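Local structure of multi-copper Oxidase CueO (Ochrobactrum, 6EVG) at residues A[157-165]-A[311-319]; A[234-245]-A[256-264]. The protein oxidises lignin model compounds and lignosulfonate as a laccase-like multicopper oxidase, probably passing the electrons on to dioxygen. All coordinates share one frame; numbering follows the deposited sequence.

Interactions 1 and 2 lie on the same side of the chain's centre, with their own centres about 18 Å apart. Interaction 1 joins two loops that probably link the cupredoxin-like domains. Interaction 2 lies within the middle domain, between strands 233-237, 243-248, 251-259 and 262-264. The two contacts touch directly. D316 O lies 3.4 Å from P256 CD. The side chains of L318 and P256 also meet, at 3.7 Å between L318 CD1 and P256 CG. L244 CD2 packs against P315 O. None of these residues belongs to the copper site of H434, C490 and H495. E257 nevertheless reaches H456, which probably lies in the same domain as this site.

Interaction 1. Residues A[157-165]-A[311-319]; sequences DAERGLPED and VTKRPDRLD
R160 grips D319 in a two-pronged salt bridge, part of a network that also takes in D157. The two segments are loops. Segment 157-165 comes before strand 170-178, and segment 311-319 follows strand 295-303. Both probably link cupredoxin-like domains, and they pack beside the middle one.

The bridge is side-on. R160 NE donates to D319 OD1 at 2.7 Å and R160 NH2 to D319 OD2 at 2.8 Å. Both bonds are nearly straight and use the syn sides of the carboxylate. The two flat groups are nearly coplanar, 16° apart. R160 NH1 turns back to D157 OD1 at 2.9 Å, a more bent bond. The R160 chain runs extended from CG to NE, which carries the guanidinium out to D319. D154 also binds NH2, and R221 takes the other oxygen of D157. With a leucine in place of R160, D319 would probably be left without its mate and free to turn.

Apolar packing continues next to this bridge. CG of L318 stands beside its own backbone N (chi1 -64°), and from there L318 CD2 reaches R160 CB at 3.7 Å. P315 CG meets L162 CD2 across the contact, and V311 CG2 lies against the ring of P163. L273 of strand 269-275 touches L162, P163 and P315.

The backbones are joined through water. The type I turn from A158 to G161 presents the carbonyls of R160 and G161. One water donates to R160 O and R317 O. A second donates to G161 O and K313 O, 2.7 Å from each.

Interaction 2. Residues A[234-245]-A[256-264]; sequences HVRLSDNRPLLV and PEPVERLTI
V235 with L262, L243 with V259 and V245 with E257 are antiparallel hydrogen-bonded pairs, H234 with T263 and L244 with P258 are non-hydrogen-bonded ones, and strands 243-245 and 256-259 run at 152° to each other.

H234 and T263 lie side by side on one face. The edge of the imidazole meets the hydroxyl, H234 ND1 to T263 OG1 at 2.7 Å. H234 NE2 is held by D290, so both ring nitrogens are engaged and the ring's rotation is probably fixed.

R261 CG is anti to the backbone N (chi1 -172°), and the chain bends at chi3. This brings R261 NH1 to H234 O at 2.9 Å, in the guanidinium plane. R236 lays its aliphatic part over one face of that guanidinium, with R236 CG 3.6 Å above the plane. The closeness of the two arginines is probably offset by D295, which bridges to both. R236 NH1 also donates to N240 OD1.

The pairings belong to two sheets of the middle domain, consistent with a cupredoxin beta-sandwich. Both segments pass from one sheet to the other, through 238-242 and 260-261. Side chains from the two sheets meet where L243 CD1 packs on L262 CB at 4.1 Å. V245 CG2 touches V259 CG2 at 4.0 Å and also nears L262 CD1. On the other face of the hairpin, L244 CD1 lies against the E257-P258 peptide, 3.6 Å from E257 C, and also touches P256 CB and P258 CD. P242 and P258 meet through their CB atoms.

In the turn, D239 forms an Asx turn and a two-pronged salt bridge with R241. One water joins L237 N, R241 O and E260 O.

Interaction 1. Residues A[157-165]-A[311-319]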
loop_
_atom_site.group_PDB
_atom_site.type_symbol
_atom_site.label_atom_id
_atom_site.label_comp_id
_atom_site.label_asym_id
_atom_site.label_seq_id
_atom_site.Cartn_x
_atom_site.Cartn_y
_atom_site.Cartn_z
ATOM N N ASP A 157 -0.574 16.180 15.512
ATOM C CA ASP A 157 -1.368 16.590 14.354
ATOM C C ASP A 157 -2.140 17.880 14.569
ATOM O O ASP A 157 -2.313 18.659 13.626
ATOM C CB ASP A 157 -2.247 15.493 13.832
ATOM C CG ASP A 157 -1.464 14.393 13.122
ATOM O OD1 ASP A 157 -0.232 14.416 13.026
ATOM O OD2 ASP A 157 -2.143 13.438 12.611
ATOM N N ALA A 158 -2.621 18.089 15.776
ATOM C CA ALA A 158 -3.337 19.363 16.063
ATOM C C ALA A 158 -2.407 20.553 15.861
ATOM O O ALA A 158 -2.842 21.565 15.264
ATOM C CB ALA A 158 -3.938 19.365 17.457
ATOM N N GLU A 159 -1.172 20.445 16.327
ATOM C CA GLU A 159 -0.194 21.512 16.149
ATOM C C GLU A 159 0.140 21.720 14.659
ATOM O O GLU A 159 0.429 22.837 14.245
ATOM C CB GLU A 159 1.093 21.209 16.927
ATOM C CG GLU A 159 2.105 22.329 16.881
ATOM C CD GLU A 159 3.413 21.995 17.577
ATOM O OE1 GLU A 159 3.455 21.035 18.390
ATOM O OE2 GLU A 159 4.399 22.715 17.308
ATOM N N ARG A 160 0.062 20.654 13.866
ATOM C CA ARG A 160 0.267 20.751 12.426
ATOM C C ARG A 160 -0.918 21.407 11.696
ATOM O O ARG A 160 -0.823 21.689 10.513
ATOM C CB ARG A 160 0.513 19.353 11.818
ATOM C CG ARG A 160 1.823 18.688 12.276
ATOM C CD ARG A 160 1.968 17.307 11.669
ATOM N NE ARG A 160 3.258 16.742 12.060
ATOM C CZ ARG A 160 3.448 15.860 13.018
ATOM N NH1 ARG A 160 2.454 15.253 13.619
ATOM N NH2 ARG A 160 4.698 15.572 13.361
ATOM N N GLY A 161 -2.054 21.515 12.362
ATOM C CA GLY A 161 -3.233 21.990 11.696
ATOM C C GLY A 161 -3.982 20.963 10.892
ATOM O O GLY A 161 -4.662 21.292 9.903
ATOM N N LEU A 162 -3.868 19.695 11.258
ATOM C CA LEU A 162 -4.453 18.625 10.474
ATOM C C LEU A 162 -5.724 18.125 11.142
ATOM O O LEU A 162 -5.769 17.948 12.383
ATOM C CB LEU A 162 -3.511 17.468 10.337
ATOM C CG LEU A 162 -2.212 17.750 9.568
ATOM C CD1 LEU A 162 -1.225 16.605 9.656
ATOM C CD2 LEU A 162 -2.482 18.100 8.137
ATOM N N PRO A 163 -6.752 17.779 10.362
ATOM C CA PRO A 163 -7.931 17.073 10.899
ATOM C C PRO A 163 -7.475 15.735 11.499
ATOM O O PRO A 163 -6.630 15.088 10.900
ATOM C CB PRO A 163 -8.812 16.884 9.661
ATOM C CG PRO A 163 -8.348 17.902 8.655
ATOM C CD PRO A 163 -6.887 17.995 8.900
ATOM N N GLU A 164 -8.080 15.342 12.607
ATOM C CA GLU A 164 -7.672 14.139 13.306
ATOM C C GLU A 164 -8.798 13.437 14.052
ATOM O O GLU A 164 -8.491 12.538 14.868
ATOM C CB GLU A 164 -6.471 14.447 14.227
ATOM C CG GLU A 164 -6.793 15.371 15.366
ATOM C CD GLU A 164 -5.760 15.477 16.458
ATOM O OE1 GLU A 164 -4.847 14.684 16.430
ATOM O OE2 GLU A 164 -5.881 16.337 17.321
ATOM N N ASP A 165 -10.055 13.750 13.734
ATOM C CA ASP A 165 -11.181 13.075 14.424
ATOM C C ASP A 165 -11.578 11.848 13.585
ATOM O O ASP A 165 -12.237 11.990 12.549
ATOM C CB ASP A 165 -12.358 14.079 14.552
ATOM C CG ASP A 165 -13.458 13.671 15.460
ATOM O OD1 ASP A 165 -13.390 12.551 15.997
ATOM O OD2 ASP A 165 -14.442 14.470 15.642
ATOM N N VAL A 311 -11.488 21.907 11.569
ATOM C CA VAL A 311 -10.388 22.532 10.821
ATOM C C VAL A 311 -10.923 23.299 9.619
ATOM O O VAL A 311 -11.594 22.698 8.772
ATOM C CB VAL A 311 -9.332 21.492 10.360
ATOM C CG1 VAL A 311 -8.213 22.167 9.584
ATOM C CG2 VAL A 311 -8.834 20.728 11.572
ATOM N N THR A 312 -10.673 24.604 9.558
ATOM C CA THR A 312 -11.211 25.442 8.490
ATOM C C THR A 312 -10.119 26.025 7.577
ATOM O O THR A 312 -10.434 26.434 6.451
ATOM C CB THR A 312 -12.124 26.512 9.051
ATOM O OG1 THR A 312 -11.411 27.335 9.952
ATOM C CG2 THR A 312 -13.300 25.924 9.793
ATOM N N LYS A 313 -8.881 26.103 8.063
ATOM C CA LYS A 313 -7.786 26.649 7.313
ATOM C C LYS A 313 -6.869 25.518 6.844
ATOM O O LYS A 313 -6.730 24.552 7.537
ATOM C CB LYS A 313 -6.952 27.613 8.195
ATOM C CG LYS A 313 -7.765 28.817 8.713
ATOM C CD LYS A 313 -8.392 29.624 7.565
ATOM C CE LYS A 313 -8.885 31.004 8.014
ATOM N NZ LYS A 313 -10.113 31.426 7.273
ATOM N N ARG A 314 -6.190 25.709 5.710
ATOM C CA ARG A 314 -5.229 24.730 5.162
ATOM C C ARG A 314 -3.891 25.004 5.728
ATOM O O ARG A 314 -3.453 26.173 5.755
ATOM C CB ARG A 314 -5.166 24.849 3.573
ATOM C CG ARG A 314 -6.511 24.691 2.877
ATOM C CD ARG A 314 -6.520 24.783 1.375
ATOM N NE ARG A 314 -5.758 25.966 0.960
ATOM C CZ ARG A 314 -6.191 27.231 1.034
ATOM N NH1 ARG A 314 -7.458 27.487 1.304
ATOM N NH2 ARG A 314 -5.332 28.242 0.812
ATOM N N PRO A 315 -3.149 23.953 6.086
ATOM C CA PRO A 315 -1.760 24.121 6.391
ATOM C C PRO A 315 -0.895 24.313 5.116
ATOM O O PRO A 315 -1.132 23.635 4.117
ATOM C CB PRO A 315 -1.408 22.787 7.067
ATOM C CG PRO A 315 -2.287 21.792 6.426
ATOM C CD PRO A 315 -3.560 22.533 6.173
ATOM N N ASP A 316 0.068 25.232 5.224
ATOM C CA ASP A 316 1.039 25.449 4.143
ATOM C C ASP A 316 2.371 24.816 4.356
ATOM O O ASP A 316 3.060 24.554 3.381
ATOM C CB ASP A 316 1.254 26.945 3.949
ATOM C CG ASP A 316 0.033 27.666 3.394
ATOM O OD1 ASP A 316 -0.794 27.053 2.664
ATOM O OD2 ASP A 316 -0.025 28.868 3.707
ATOM N N ARG A 317 2.743 24.581 5.608
ATOM C CA ARG A 317 4.054 24.025 5.902
ATOM C C ARG A 317 3.931 22.941 6.995
ATOM O O ARG A 317 3.184 23.109 7.905
ATOM C CB ARG A 317 5.052 25.116 6.362
ATOM C CG ARG A 317 6.495 24.615 6.408
ATOM C CD ARG A 317 7.520 25.728 6.457
ATOM N NE ARG A 317 7.354 26.462 7.658
ATOM C CZ ARG A 317 8.267 26.467 8.601
ATOM N NH1 ARG A 317 9.350 25.726 8.462
ATOM N NH2 ARG A 317 8.086 27.196 9.666
ATOM N N LEU A 318 4.647 21.836 6.799
ATOM C CA LEU A 318 4.705 20.754 7.762
ATOM C C LEU A 318 6.163 20.400 8.033
ATOM O O LEU A 318 7.076 20.876 7.342
ATOM C CB LEU A 318 3.921 19.548 7.243
ATOM C CG LEU A 318 2.421 19.760 7.056
ATOM C CD1 LEU A 318 1.827 18.577 6.345
ATOM C CD2 LEU A 318 1.708 20.033 8.378
ATOM N N ASP A 319 6.390 19.469 8.968
ATOM C CA ASP A 319 7.704 18.971 9.319
ATOM C C ASP A 319 8.069 17.774 8.444
ATOM O O ASP A 319 7.881 16.638 8.826
ATOM C CB ASP A 319 7.715 18.580 10.798
ATOM C CG ASP A 319 6.622 17.566 11.188
ATOM O OD1 ASP A 319 5.451 17.765 10.805
ATOM O OD2 ASP A 319 6.904 16.592 11.936
HETATM O O HOH W 1 1.288 23.327 9.932
HETATM O O HOH W 2 -4.905 23.954 9.461
#

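Interaction 2. Residues A[234-245]-A[256-264]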
loop_
_atom_site.group_PDB
_atom_site.type_symbol
_atom_site.label_atom_id
_atom_site.label_comp_id
_atom_site.label_asym_id
_atom_site.label_seq_id
_atom_site.Cartn_x
_atom_site.Cartn_y
_atom_site.Cartn_z
ATOM N N HIS A 234 -6.227 6.880 -10.588
ATOM C CA HIS A 234 -5.810 8.219 -10.977
ATOM C C HIS A 234 -7.018 9.095 -10.586
ATOM O O HIS A 234 -7.947 9.244 -11.401
ATOM C CB HIS A 234 -5.496 8.291 -12.477
ATOM C CG HIS A 234 -4.529 7.268 -12.959
ATOM N ND1 HIS A 234 -3.159 7.382 -12.797
ATOM C CD2 HIS A 234 -4.753 6.101 -13.599
ATOM C CE1 HIS A 234 -2.583 6.301 -13.330
ATOM N NE2 HIS A 234 -3.533 5.517 -13.833
ATOM N N VAL A 235 -7.017 9.593 -9.359
ATOM C CA VAL A 235 -8.248 10.052 -8.740
ATOM C C VAL A 235 -8.413 11.552 -8.767
ATOM O O VAL A 235 -7.459 12.300 -8.530
ATOM C CB VAL A 235 -8.432 9.516 -7.293
ATOM C CG1 VAL A 235 -8.366 8.007 -7.247
ATOM C CG2 VAL A 235 -7.484 10.110 -6.333
ATOM N N ARG A 236 -9.634 11.986 -9.008
ATOM C CA ARG A 236 -10.008 13.401 -8.889
ATOM C C ARG A 236 -11.361 13.461 -8.213
ATOM O O ARG A 236 -12.102 12.477 -8.180
ATOM C CB ARG A 236 -10.065 14.126 -10.270
ATOM C CG ARG A 236 -11.179 13.623 -11.168
ATOM C CD ARG A 236 -11.487 14.616 -12.271
ATOM N NE ARG A 236 -12.473 14.129 -13.194
ATOM C CZ ARG A 236 -13.312 14.866 -13.886
ATOM N NH1 ARG A 236 -13.423 16.161 -13.672
ATOM N NH2 ARG A 236 -14.158 14.264 -14.715
ATOM N N LEU A 237 -11.744 14.690 -7.821
ATOM C CA LEU A 237 -13.140 14.953 -7.506
ATOM C C LEU A 237 -13.859 15.487 -8.744
ATOM O O LEU A 237 -13.240 16.041 -9.655
ATOM C CB LEU A 237 -13.250 15.964 -6.341
ATOM C CG LEU A 237 -12.864 15.344 -4.977
ATOM C CD1 LEU A 237 -12.606 16.212 -3.798
ATOM C CD2 LEU A 237 -13.718 14.195 -4.534
ATOM N N SER A 238 -15.148 15.216 -8.826
ATOM C CA SER A 238 -15.937 15.486 -10.023
ATOM C C SER A 238 -16.011 16.996 -10.336
ATOM O O SER A 238 -16.313 17.326 -11.508
ATOM C CB SER A 238 -17.307 14.868 -9.920
ATOM O OG SER A 238 -17.996 15.308 -8.802
ATOM N N ASP A 239 -15.822 17.869 -9.366
ATOM C CA ASP A 239 -15.741 19.303 -9.606
ATOM C C ASP A 239 -14.314 19.806 -9.596
ATOM O O ASP A 239 -14.084 21.039 -9.538
ATOM C CB ASP A 239 -16.620 20.068 -8.637
ATOM C CG ASP A 239 -16.201 19.950 -7.234
ATOM O OD1 ASP A 239 -15.145 19.358 -6.873
ATOM O OD2 ASP A 239 -17.020 20.458 -6.405
ATOM N N ASN A 240 -13.330 18.918 -9.687
ATOM C CA ASN A 240 -11.948 19.309 -9.805
ATOM C C ASN A 240 -11.367 20.066 -8.667
ATOM O O ASN A 240 -10.305 20.661 -8.794
ATOM C CB ASN A 240 -11.659 20.031 -11.146
ATOM C CG ASN A 240 -12.020 19.165 -12.330
ATOM O OD1 ASN A 240 -11.519 18.031 -12.480
ATOM N ND2 ASN A 240 -12.879 19.697 -13.183
ATOM N N ARG A 241 -11.995 20.011 -7.488
ATOM C CA ARG A 241 -11.414 20.730 -6.352
ATOM C C ARG A 241 -10.091 20.114 -5.971
ATOM O O ARG A 241 -9.844 18.916 -6.128
ATOM C CB ARG A 241 -12.406 20.811 -5.195
ATOM C CG ARG A 241 -12.655 19.501 -4.488
ATOM C CD ARG A 241 -13.666 19.646 -3.355
ATOM N NE ARG A 241 -14.998 19.850 -3.907
ATOM C CZ ARG A 241 -16.042 20.042 -3.162
ATOM N NH1 ARG A 241 -15.903 20.067 -1.832
ATOM N NH2 ARG A 241 -17.210 20.118 -3.737
ATOM N N PRO A 242 -9.186 20.928 -5.438
ATOM C CA PRO A 242 -7.833 20.432 -5.185
ATOM C C PRO A 242 -7.789 19.390 -4.068
ATOM O O PRO A 242 -8.537 19.469 -3.078
ATOM C CB PRO A 242 -7.059 21.700 -4.770
ATOM C CG PRO A 242 -8.021 22.706 -4.563
ATOM C CD PRO A 242 -9.291 22.379 -5.202
ATOM N N LEU A 243 -6.882 18.460 -4.249
ATOM C CA LEU A 243 -6.466 17.492 -3.245
ATOM C C LEU A 243 -5.144 17.988 -2.694
ATOM O O LEU A 243 -4.132 17.953 -3.433
ATOM C CB LEU A 243 -6.377 16.088 -3.789
ATOM C CG LEU A 243 -7.554 15.563 -4.659
ATOM C CD1 LEU A 243 -7.159 14.211 -5.221
ATOM C CD2 LEU A 243 -8.906 15.757 -4.087
ATOM N N LEU A 244 -5.110 18.471 -1.457
ATOM C CA LEU A 244 -3.878 18.991 -0.902
ATOM C C LEU A 244 -3.077 17.811 -0.306
ATOM O O LEU A 244 -3.449 17.280 0.735
ATOM C CB LEU A 244 -4.133 20.059 0.153
ATOM C CG LEU A 244 -2.859 20.630 0.811
ATOM C CD1 LEU A 244 -2.024 21.408 -0.202
ATOM C CD2 LEU A 244 -3.249 21.507 1.956
ATOM N N VAL A 245 -2.013 17.407 -0.997
ATOM C CA VAL A 245 -1.264 16.232 -0.526
ATOM C C VAL A 245 -0.332 16.654 0.590
ATOM O O VAL A 245 0.539 17.522 0.392
ATOM C CB VAL A 245 -0.476 15.574 -1.671
ATOM C CG1 VAL A 245 0.171 14.304 -1.089
ATOM C CG2 VAL A 245 -1.348 15.232 -2.847
ATOM N N PRO A 256 3.241 20.984 1.495
ATOM C CA PRO A 256 2.064 20.314 0.904
ATOM C C PRO A 256 1.722 20.908 -0.464
ATOM O O PRO A 256 1.763 22.162 -0.686
ATOM C CB PRO A 256 0.961 20.580 1.900
ATOM C CG PRO A 256 1.672 20.597 3.231
ATOM C CD PRO A 256 3.058 21.229 2.932
ATOM N N GLU A 257 1.289 20.049 -1.382
ATOM C CA GLU A 257 1.054 20.405 -2.750
ATOM C C GLU A 257 -0.364 20.101 -3.168
ATOM O O GLU A 257 -0.771 18.968 -3.069
ATOM C CB GLU A 257 2.014 19.575 -3.656
ATOM C CG GLU A 257 1.860 19.964 -5.149
ATOM C CD GLU A 257 2.559 19.057 -6.154
ATOM O OE1 GLU A 257 3.021 17.952 -5.822
ATOM O OE2 GLU A 257 2.573 19.447 -7.345
ATOM N N PRO A 258 -1.123 21.088 -3.730
ATOM C CA PRO A 258 -2.418 20.755 -4.311
ATOM C C PRO A 258 -2.274 20.098 -5.645
ATOM O O PRO A 258 -1.496 20.576 -6.509
ATOM C CB PRO A 258 -3.133 22.106 -4.401
ATOM C CG PRO A 258 -2.009 23.072 -4.533
ATOM C CD PRO A 258 -0.787 22.516 -3.849
ATOM N N VAL A 259 -3.009 19.039 -5.851
ATOM C CA VAL A 259 -3.089 18.400 -7.151
ATOM C C VAL A 259 -4.549 18.287 -7.562
ATOM O O VAL A 259 -5.433 18.213 -6.722
ATOM C CB VAL A 259 -2.391 17.064 -7.224
ATOM C CG1 VAL A 259 -0.922 17.150 -6.825
ATOM C CG2 VAL A 259 -3.066 16.067 -6.397
ATOM N N GLU A 260 -4.783 18.338 -8.874
ATOM C CA GLU A 260 -6.149 18.135 -9.379
ATOM C C GLU A 260 -6.486 16.689 -9.629
ATOM O O GLU A 260 -7.685 16.342 -9.682
ATOM C CB GLU A 260 -6.381 18.996 -10.614
ATOM C CG GLU A 260 -6.177 20.480 -10.384
ATOM C CD GLU A 260 -6.498 21.255 -11.654
ATOM O OE1 GLU A 260 -5.582 21.373 -12.528
ATOM O OE2 GLU A 260 -7.656 21.654 -11.780
ATOM N N ARG A 261 -5.468 15.841 -9.829
ATOM C CA ARG A 261 -5.690 14.405 -10.042
ATOM C C ARG A 261 -4.438 13.729 -9.460
ATOM O O ARG A 261 -3.352 14.262 -9.573
ATOM C CB ARG A 261 -5.914 14.046 -11.503
ATOM C CG ARG A 261 -6.333 12.570 -11.665
ATOM C CD ARG A 261 -6.587 12.195 -13.050
ATOM N NE ARG A 261 -7.765 12.836 -13.646
ATOM C CZ ARG A 261 -8.946 12.232 -13.835
ATOM N NH1 ARG A 261 -9.223 11.065 -13.266
ATOM N NH2 ARG A 261 -9.868 12.806 -14.597
ATOM N N LEU A 262 -4.635 12.643 -8.745
ATOM C CA LEU A 262 -3.577 11.966 -7.982
ATOM C C LEU A 262 -3.446 10.498 -8.387
ATOM O O LEU A 262 -4.403 9.758 -8.325
ATOM C CB LEU A 262 -3.913 12.064 -6.500
ATOM C CG LEU A 262 -2.982 11.273 -5.543
ATOM C CD1 LEU A 262 -1.565 11.845 -5.567
ATOM C CD2 LEU A 262 -3.546 11.384 -4.142
ATOM N N THR A 263 -2.248 10.109 -8.848
ATOM C CA THR A 263 -2.007 8.693 -9.175
ATOM C C THR A 263 -1.580 7.927 -7.927
ATOM O O THR A 263 -0.679 8.407 -7.203
ATOM C CB THR A 263 -0.962 8.544 -10.276
ATOM O OG1 THR A 263 -1.506 9.127 -11.487
ATOM C CG2 THR A 263 -0.552 7.115 -10.516
ATOM N N ILE A 264 -2.169 6.769 -7.695
ATOM C CA ILE A 264 -1.814 5.895 -6.585
ATOM C C ILE A 264 -1.723 4.491 -7.123
ATOM O O ILE A 264 -2.703 3.930 -7.618
ATOM C CB ILE A 264 -2.813 5.988 -5.417
ATOM C CG1 ILE A 264 -3.247 7.408 -5.088
ATOM C CG2 ILE A 264 -2.258 5.298 -4.185
ATOM C CD1 ILE A 264 -4.309 7.571 -4.147
HETATM O O HOH W 3 -9.994 16.951 -8.138
#